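Local coordinates for 3-oxoacyl-(Acyl-carrier protein) synthase (Burkholderia xenovorans, PDB 4EFI) that probably catalyses the condensation of an acyl group with a malonyl-acyl carrier protein in fatty acid synthesis, as a ketoacyl synthase III-like enzyme of the thiolase superfamily, at residues A85-P98 with L113-G127. Sequence-based numbering, arbitrary orientation.
Sequences ADSIDALIFVSQTP and LDLPASCLALDINLG
Strands 90-94 and 120-124 form the parallel pair of a beta-alpha-beta unit whose crossover is helix 105-112, at the edge of a mixed sheet of the thiolase-type fold. Odd-numbered residues of 90-94 do the bonding: Leu91 N donates to Leu120 O (2.8 Å), Leu91 O accepts from Leu122 N (3.1 Å), and Phe93 N and O repeat the pattern with Leu122 O and Ile124 N. Ala90, Ile92 and Val94 bond instead to Leu151 and Ala153 of the next strand. On the face of Leu91 and Phe93, Leu91 sends CD1 across Leu115, 3.9 Å from Leu115 CD1, with Leu113 beside it. Phe93 CG stands anti to the backbone N (chi1 179°), which lays the ring alongside Asp123, whose OD1 meets Phe93 CD2 at the ring edge (3.4 Å), carboxylate and ring planes 49° apart. The same carboxylate accepts from Thr105 N and Ala106 N at the start of the crossover helix. On the other face, Ile124 CD1 reaches Ile92 CG2 (3.8 Å), both against Leu137 of helix 130-143. A water bridges Gln96 OE1 and Asn125 OD1 beyond the strands. Asp123 thus couples the edge strand to the helix start, whose dipole probably favours its negative charge.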
loop_
_atom_site.group_PDB
_atom_site.type_symbol
_atom_site.label_atom_id
_atom_site.label_comp_id
_atom_site.label_asym_id
_atom_site.label_seq_id
_atom_site.Cartn_x
_atom_site.Cartn_y
_atom_site.Cartn_z
ATOM N N ALA A 85 -12.181 -20.376 9.137
ATOM C CA ALA A 85 -10.894 -19.982 9.725
ATOM C C ALA A 85 -9.859 -21.103 9.655
ATOM O O ALA A 85 -8.667 -20.851 9.482
ATOM C CB ALA A 85 -11.125 -19.557 11.166
ATOM N N ASP A 86 -10.284 -22.347 9.771
ATOM C CA ASP A 86 -9.368 -23.470 9.777
ATOM C C ASP A 86 -8.711 -23.737 8.428
ATOM O O ASP A 86 -7.811 -24.565 8.331
ATOM C CB ASP A 86 -10.036 -24.754 10.307
ATOM C CG ASP A 86 -11.235 -25.207 9.485
ATOM O OD1 ASP A 86 -11.495 -24.690 8.382
ATOM O OD2 ASP A 86 -11.931 -26.131 9.967
ATOM N N SER A 87 -9.141 -23.013 7.401
ATOM C CA SER A 87 -8.627 -23.226 6.047
ATOM C C SER A 87 -7.495 -22.256 5.666
ATOM O O SER A 87 -6.950 -22.335 4.563
ATOM C CB SER A 87 -9.750 -23.076 5.010
ATOM O OG SER A 87 -10.096 -21.716 4.799
ATOM N N ILE A 88 -7.150 -21.323 6.545
ATOM C CA ILE A 88 -6.134 -20.336 6.209
ATOM C C ILE A 88 -4.729 -20.858 6.515
ATOM O O ILE A 88 -4.435 -21.265 7.634
ATOM C CB ILE A 88 -6.373 -18.987 6.936
ATOM C CG1 ILE A 88 -7.814 -18.491 6.702
ATOM C CG2 ILE A 88 -5.351 -17.962 6.523
ATOM C CD1 ILE A 88 -8.229 -18.376 5.238
ATOM N N ASP A 89 -3.877 -20.849 5.498
ATOM C CA ASP A 89 -2.532 -21.438 5.588
ATOM C C ASP A 89 -1.410 -20.471 5.918
ATOM O O ASP A 89 -0.383 -20.898 6.427
ATOM C CB ASP A 89 -2.203 -22.170 4.285
ATOM C CG ASP A 89 -3.193 -23.268 3.977
ATOM O OD1 ASP A 89 -3.457 -24.093 4.887
ATOM O OD2 ASP A 89 -3.690 -23.338 2.831
ATOM N N ALA A 90 -1.584 -19.187 5.619
ATOM C CA ALA A 90 -0.581 -18.188 5.973
ATOM C C ALA A 90 -1.240 -16.835 6.083
ATOM O O ALA A 90 -2.199 -16.535 5.353
ATOM C CB ALA A 90 0.512 -18.136 4.900
ATOM N N LEU A 91 -0.726 -16.022 6.992
ATOM C CA LEU A 91 -1.104 -14.626 7.115
ATOM C C LEU A 91 0.176 -13.801 7.137
ATOM O O LEU A 91 1.059 -13.995 7.986
ATOM C CB LEU A 91 -1.904 -14.366 8.395
ATOM C CG LEU A 91 -2.453 -12.934 8.480
ATOM C CD1 LEU A 91 -3.843 -12.849 9.072
ATOM C CD2 LEU A 91 -1.488 -12.023 9.216
ATOM N N ILE A 92 0.268 -12.878 6.186
ATOM C CA ILE A 92 1.395 -11.962 6.104
ATOM C C ILE A 92 0.906 -10.568 6.432
ATOM O O ILE A 92 -0.039 -10.100 5.803
ATOM C CB ILE A 92 1.977 -11.986 4.689
ATOM C CG1 ILE A 92 2.365 -13.418 4.287
ATOM C CG2 ILE A 92 3.198 -11.065 4.608
ATOM C CD1 ILE A 92 2.875 -13.546 2.847
ATOM N N PHE A 93 1.521 -9.931 7.421
ATOM C CA PHE A 93 1.165 -8.568 7.844
ATOM C C PHE A 93 2.245 -7.607 7.388
ATOM O O PHE A 93 3.385 -7.634 7.893
ATOM C CB PHE A 93 0.996 -8.523 9.381
ATOM C CG PHE A 93 0.643 -7.146 9.934
ATOM C CD1 PHE A 93 -0.533 -6.523 9.592
ATOM C CD2 PHE A 93 1.483 -6.498 10.816
ATOM C CE1 PHE A 93 -0.865 -5.266 10.127
ATOM C CE2 PHE A 93 1.164 -5.253 11.337
ATOM C CZ PHE A 93 -0.010 -4.655 11.012
ATOM N N VAL A 94 1.915 -6.782 6.410
ATOM C CA VAL A 94 2.828 -5.784 5.864
ATOM C C VAL A 94 2.398 -4.433 6.398
ATOM O O VAL A 94 1.253 -3.997 6.155
ATOM C CB VAL A 94 2.793 -5.768 4.337
ATOM C CG1 VAL A 94 3.735 -4.681 3.800
ATOM C CG2 VAL A 94 3.166 -7.147 3.808
ATOM N N SER A 95 3.291 -3.793 7.147
ATOM C CA SER A 95 2.970 -2.559 7.829
ATOM C C SER A 95 4.231 -1.936 8.395
ATOM O O SER A 95 5.222 -2.635 8.651
ATOM C CB SER A 95 2.018 -2.825 8.980
ATOM O OG SER A 95 1.614 -1.620 9.643
ATOM N N GLN A 96 4.197 -0.625 8.593
ATOM C CA GLN A 96 5.243 0.096 9.305
ATOM C C GLN A 96 4.789 0.513 10.710
ATOM O O GLN A 96 5.555 1.157 11.419
ATOM C CB GLN A 96 5.634 1.324 8.493
ATOM C CG GLN A 96 6.157 0.948 7.127
ATOM C CD GLN A 96 6.324 2.120 6.201
ATOM O OE1 GLN A 96 7.423 2.400 5.750
ATOM N NE2 GLN A 96 5.233 2.776 5.890
ATOM N N THR A 97 3.557 0.149 11.084
ATOM C CA THR A 97 2.963 0.602 12.336
ATOM C C THR A 97 2.368 -0.565 13.138
ATOM O O THR A 97 1.183 -0.587 13.451
ATOM C CB THR A 97 1.970 1.772 12.109
ATOM O OG1 THR A 97 1.023 1.440 11.071
ATOM C CG2 THR A 97 2.734 3.037 11.710
ATOM N N PRO A 98 3.206 -1.543 13.470
ATOM C CA PRO A 98 2.744 -2.718 14.216
ATOM C C PRO A 98 2.301 -2.387 15.654
ATOM O O PRO A 98 2.713 -1.378 16.220
ATOM C CB PRO A 98 3.984 -3.603 14.235
ATOM C CG PRO A 98 5.119 -2.634 14.217
ATOM C CD PRO A 98 4.672 -1.547 13.290
ATOM N N LEU A 113 -8.474 -13.879 14.559
ATOM C CA LEU A 113 -9.255 -14.460 13.458
ATOM C C LEU A 113 -9.447 -15.963 13.604
ATOM O O LEU A 113 -10.049 -16.593 12.733
ATOM C CB LEU A 113 -8.613 -14.131 12.105
ATOM C CG LEU A 113 -8.592 -12.646 11.756
ATOM C CD1 LEU A 113 -7.756 -12.408 10.527
ATOM C CD2 LEU A 113 -10.009 -12.105 11.568
ATOM N N ASP A 114 -8.963 -16.552 14.699
ATOM C CA ASP A 114 -9.136 -17.991 14.981
ATOM C C ASP A 114 -8.464 -18.873 13.934
ATOM O O ASP A 114 -8.947 -19.971 13.655
ATOM C CB ASP A 114 -10.626 -18.391 15.109
ATOM C CG ASP A 114 -10.819 -19.791 15.678
ATOM O OD1 ASP A 114 -10.008 -20.211 16.534
ATOM O OD2 ASP A 114 -11.800 -20.477 15.275
ATOM N N LEU A 115 -7.341 -18.433 13.383
ATOM C CA LEU A 115 -6.620 -19.226 12.397
ATOM C C LEU A 115 -5.865 -20.349 13.099
ATOM O O LEU A 115 -5.542 -20.249 14.286
ATOM C CB LEU A 115 -5.682 -18.326 11.580
ATOM C CG LEU A 115 -6.340 -17.040 11.054
ATOM C CD1 LEU A 115 -5.383 -16.242 10.149
ATOM C CD2 LEU A 115 -7.645 -17.349 10.317
ATOM N N PRO A 116 -5.559 -21.429 12.368
ATOM C CA PRO A 116 -4.992 -22.600 13.037
ATOM C C PRO A 116 -3.504 -22.478 13.343
ATOM O O PRO A 116 -2.820 -21.569 12.858
ATOM C CB PRO A 116 -5.235 -23.730 12.037
ATOM C CG PRO A 116 -5.335 -23.057 10.714
ATOM C CD PRO A 116 -5.857 -21.672 10.945
ATOM N N ALA A 117 -3.016 -23.399 14.160
ATOM C CA ALA A 117 -1.606 -23.429 14.522
ATOM C C ALA A 117 -0.690 -23.624 13.330
ATOM O O ALA A 117 0.475 -23.242 13.380
ATOM C CB ALA A 117 -1.385 -24.523 15.541
ATOM N N SER A 118 -1.213 -24.194 12.254
ATOM C CA SER A 118 -0.470 -24.422 11.032
ATOM C C SER A 118 -0.464 -23.196 10.134
ATOM O O SER A 118 0.116 -23.234 9.039
ATOM C CB SER A 118 -1.077 -25.590 10.270
ATOM O OG SER A 118 -2.479 -25.431 10.111
ATOM N N CYS A 119 -1.091 -22.104 10.564
ATOM C CA CYS A 119 -1.058 -20.870 9.780
ATOM C C CYS A 119 0.252 -20.121 10.003
ATOM O O CYS A 119 0.545 -19.699 11.108
ATOM C CB CYS A 119 -2.238 -19.981 10.160
ATOM S SG CYS A 119 -2.365 -18.455 9.175
ATOM N N LEU A 120 1.055 -19.962 8.952
ATOM C CA LEU A 120 2.268 -19.170 9.048
ATOM C C LEU A 120 1.903 -17.742 9.418
ATOM O O LEU A 120 0.880 -17.220 8.978
ATOM C CB LEU A 120 2.993 -19.176 7.703
ATOM C CG LEU A 120 3.368 -20.527 7.160
ATOM C CD1 LEU A 120 4.144 -20.379 5.846
ATOM C CD2 LEU A 120 4.195 -21.332 8.170
ATOM N N ALA A 121 2.746 -17.097 10.212
ATOM C CA ALA A 121 2.470 -15.747 10.691
ATOM C C ALA A 121 3.732 -14.896 10.541
ATOM O O ALA A 121 4.697 -15.064 11.280
ATOM C CB ALA A 121 2.009 -15.808 12.141
ATOM N N LEU A 122 3.726 -13.978 9.586
ATOM C CA LEU A 122 4.932 -13.206 9.273
ATOM C C LEU A 122 4.622 -11.722 9.224
ATOM O O LEU A 122 3.794 -11.313 8.398
ATOM C CB LEU A 122 5.466 -13.642 7.904
ATOM C CG LEU A 122 5.948 -15.097 7.850
ATOM C CD1 LEU A 122 6.290 -15.481 6.411
ATOM C CD2 LEU A 122 7.172 -15.304 8.753
ATOM N N ASP A 123 5.269 -10.916 10.057
ATOM C CA ASP A 123 5.241 -9.454 9.926
ATOM C C ASP A 123 6.418 -9.056 9.041
ATOM O O ASP A 123 7.572 -9.366 9.375
ATOM C CB ASP A 123 5.467 -8.737 11.290
ATOM C CG ASP A 123 4.203 -8.503 12.135
ATOM O OD1 ASP A 123 3.217 -9.205 11.936
ATOM O OD2 ASP A 123 4.265 -7.642 13.067
ATOM N N ILE A 124 6.160 -8.284 7.997
ATOM C CA ILE A 124 7.190 -7.757 7.097
ATOM C C ILE A 124 7.105 -6.231 7.045
ATOM O O ILE A 124 6.019 -5.663 6.856
ATOM C CB ILE A 124 7.001 -8.309 5.692
ATOM C CG1 ILE A 124 7.075 -9.823 5.741
ATOM C CG2 ILE A 124 8.031 -7.697 4.743
ATOM C CD1 ILE A 124 6.926 -10.483 4.348
ATOM N N ASN A 125 8.227 -5.563 7.296
ATOM C CA ASN A 125 8.271 -4.098 7.294
ATOM C C ASN A 125 8.574 -3.502 5.932
ATOM O O ASN A 125 9.725 -3.381 5.533
ATOM C CB ASN A 125 9.290 -3.587 8.313
ATOM C CG ASN A 125 9.309 -2.068 8.428
ATOM O OD1 ASN A 125 8.517 -1.361 7.785
ATOM N ND2 ASN A 125 10.176 -1.559 9.276
ATOM N N LEU A 126 7.514 -3.156 5.227
ATOM C CA LEU A 126 7.612 -2.440 3.962
ATOM C C LEU A 126 6.590 -1.336 3.970
ATOM O O LEU A 126 5.555 -1.423 4.648
ATOM C CB LEU A 126 7.315 -3.368 2.790
ATOM C CG LEU A 126 8.389 -4.391 2.469
ATOM C CD1 LEU A 126 7.806 -5.438 1.525
ATOM C CD2 LEU A 126 9.628 -3.727 1.873
ATOM N N GLY A 127 6.866 -0.289 3.200
ATOM C CA GLY A 127 5.968 0.850 3.110
ATOM C C GLY A 127 5.272 0.889 1.767
ATOM O O GLY A 127 4.535 -0.027 1.426
HETATM O O HOH W 1 -3.408 -23.788 8.217
HETATM O O HOH W 2 9.463 0.621 6.062
#